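Local coordinates for alcohol dehydrogenase, zinc-containing (Streptococcus pneumoniae serotype 2, PDB 5YLN), which probably oxidises alcohols to aldehydes or ketones with NAD+ as a zinc-dependent dehydrogenase, and binds two zinc ions in each subunit, at residues E161-V169 / D265-V273. Residues are numbered along the deposited sequence; the frame is centred on the assembly and turned at random.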
# COMPACT_ATOMS: atom_id res chain seq x y z
N GLU A 161 -12.25 -8.70 -2.60
CA GLU A 161 -11.56 -7.59 -3.27
C GLU A 161 -10.68 -6.81 -2.29
O GLU A 161 -9.53 -6.50 -2.61
CB GLU A 161 -12.58 -6.65 -3.91
CG GLU A 161 -13.39 -7.30 -5.03
CD GLU A 161 -14.56 -6.45 -5.53
OE1 GLU A 161 -14.62 -5.24 -5.23
OE2 GLU A 161 -15.43 -7.02 -6.22
N ILE A 162 -11.20 -6.52 -1.09
CA ILE A 162 -10.51 -5.62 -0.18
C ILE A 162 -9.59 -6.35 0.80
O ILE A 162 -8.56 -5.79 1.21
CB ILE A 162 -11.52 -4.74 0.58
CG1 ILE A 162 -12.52 -4.11 -0.40
CG2 ILE A 162 -10.80 -3.71 1.45
CD1 ILE A 162 -11.88 -3.38 -1.61
N GLY A 163 -9.90 -7.58 1.18
CA GLY A 163 -9.02 -8.34 2.04
C GLY A 163 -8.05 -9.29 1.34
O GLY A 163 -6.92 -9.47 1.78
N VAL A 164 -8.51 -9.95 0.26
CA VAL A 164 -7.76 -11.06 -0.32
C VAL A 164 -6.94 -10.59 -1.53
O VAL A 164 -5.73 -10.84 -1.62
CB VAL A 164 -8.70 -12.23 -0.69
CG1 VAL A 164 -7.95 -13.32 -1.53
CG2 VAL A 164 -9.28 -12.83 0.59
N LEU A 165 -7.58 -9.87 -2.45
CA LEU A 165 -6.89 -9.39 -3.65
C LEU A 165 -5.92 -8.24 -3.34
O LEU A 165 -4.77 -8.24 -3.79
CB LEU A 165 -7.92 -8.97 -4.72
CG LEU A 165 -8.65 -10.16 -5.36
CD1 LEU A 165 -9.71 -9.73 -6.37
CD2 LEU A 165 -7.63 -11.09 -6.02
N LYS A 166 -6.35 -7.25 -2.56
CA LYS A 166 -5.42 -6.18 -2.20
C LYS A 166 -4.30 -6.70 -1.31
O LYS A 166 -3.17 -6.21 -1.38
CB LYS A 166 -6.16 -5.01 -1.56
CG LYS A 166 -7.06 -4.30 -2.56
CD LYS A 166 -7.68 -3.05 -1.99
CE LYS A 166 -8.48 -2.29 -3.04
NZ LYS A 166 -7.59 -1.59 -4.00
N GLY A 167 -4.57 -7.74 -0.55
CA GLY A 167 -3.54 -8.34 0.27
C GLY A 167 -2.56 -9.20 -0.48
O GLY A 167 -1.52 -9.55 0.08
N LYS A 168 -2.88 -9.55 -1.72
CA LYS A 168 -2.02 -10.37 -2.56
C LYS A 168 -1.78 -11.74 -1.94
O LYS A 168 -0.65 -12.22 -1.85
CB LYS A 168 -0.70 -9.64 -2.85
CG LYS A 168 -0.88 -8.30 -3.56
CD LYS A 168 0.42 -7.70 -4.10
CE LYS A 168 1.42 -7.42 -2.98
NZ LYS A 168 2.75 -6.90 -3.43
N VAL A 169 -2.88 -12.38 -1.50
CA VAL A 169 -2.82 -13.79 -1.10
C VAL A 169 -2.46 -14.66 -2.30
O VAL A 169 -3.04 -14.54 -3.38
CB VAL A 169 -4.17 -14.26 -0.54
CG1 VAL A 169 -4.07 -15.74 -0.13
CG2 VAL A 169 -4.65 -13.40 0.60
N ASP A 265 8.02 -7.52 2.90
CA ASP A 265 7.33 -7.60 1.61
C ASP A 265 5.83 -7.79 1.79
O ASP A 265 5.11 -7.93 0.78
CB ASP A 265 7.90 -8.72 0.70
CG ASP A 265 7.68 -8.43 -0.77
OD1 ASP A 265 7.90 -7.25 -1.16
OD2 ASP A 265 7.32 -9.36 -1.54
N GLY A 266 5.33 -7.80 3.03
CA GLY A 266 3.95 -8.13 3.30
C GLY A 266 2.99 -6.97 3.12
O GLY A 266 3.40 -5.82 2.96
N THR A 267 1.69 -7.28 3.14
CA THR A 267 0.65 -6.28 2.98
C THR A 267 -0.32 -6.33 4.16
O THR A 267 -0.83 -7.40 4.51
CB THR A 267 -0.11 -6.48 1.65
OG1 THR A 267 0.77 -6.25 0.55
CG2 THR A 267 -1.30 -5.53 1.54
N VAL A 268 -0.55 -5.19 4.78
CA VAL A 268 -1.68 -5.00 5.69
C VAL A 268 -2.84 -4.51 4.84
O VAL A 268 -2.79 -3.41 4.29
CB VAL A 268 -1.35 -4.00 6.81
CG1 VAL A 268 -2.56 -3.79 7.75
CG2 VAL A 268 -0.11 -4.44 7.60
N ALA A 269 -3.87 -5.35 4.70
CA ALA A 269 -5.06 -5.01 3.92
C ALA A 269 -6.16 -4.62 4.90
O ALA A 269 -6.74 -5.49 5.56
CB ALA A 269 -5.52 -6.17 3.03
N ASN A 270 -6.45 -3.33 4.98
CA ASN A 270 -7.54 -2.83 5.80
C ASN A 270 -8.87 -3.04 5.08
O ASN A 270 -9.02 -2.64 3.92
CB ASN A 270 -7.35 -1.34 6.11
CG ASN A 270 -8.50 -0.79 6.94
OD1 ASN A 270 -8.49 -0.88 8.17
ND2 ASN A 270 -9.51 -0.22 6.27
N CYS A 271 -9.84 -3.64 5.77
CA CYS A 271 -11.21 -3.76 5.24
C CYS A 271 -12.19 -2.83 5.92
O CYS A 271 -13.06 -2.27 5.24
CB CYS A 271 -11.74 -5.18 5.41
SG CYS A 271 -10.62 -6.44 4.91
N GLY A 272 -12.09 -2.66 7.23
CA GLY A 272 -13.15 -2.02 7.97
C GLY A 272 -13.13 -0.51 7.86
O GLY A 272 -12.13 0.12 7.49
N VAL A 273 -14.28 0.07 8.17
CA VAL A 273 -14.38 1.49 8.47
C VAL A 273 -13.61 1.80 9.74
O VAL A 273 -13.69 1.07 10.74
CB VAL A 273 -15.85 1.89 8.62
CG1 VAL A 273 -15.99 3.39 8.66
CG2 VAL A 273 -16.67 1.27 7.50
O HOH W 1 -7.38 -3.23 1.58
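I162 meets the end of strand 266-270 with its CG2 methyl, which lies 3.2 Å from N270 O and also touches C271 CA. The first torsion (chi1 -49°) sets that methyl anti to the backbone N and sends the CG1 branch away from the strand. No direct hydrogen bond joins the segments; instead one water donates to both I162 O (2.8 Å) and N270 O (2.9 Å), bridging two buried carbonyls. G163 lacks a side chain, and C271 SG rests 3.8 Å from G163 CA; A269 CB lies 3.6 Å from I162 O, with G163 O beside it. K166 O meets T267 CG2 at 3.5 Å, while G167 lies over A269 and T267 where their side chains rise toward it. K168, at positive phi, closes a Schellman motif; its chain bends at chi3 (-61°), and the K168 and T267 side chains cross at about a right angle, with K168 CE 3.8 Å from T267 OG1, a hydroxyl hydrogen-bonded to N291. The 161-165 part of helix 157-165 runs nearly antiparallel to strand 266-270, packed on one face of the six-stranded parallel sheet of the Rossmann-type, probably NAD-binding, domain. Strands 242-247 and 291-293 flank 266-270 in that sheet, helix 182-191 packs against V164, and the N270 side chain packs on L282 of the second subunit.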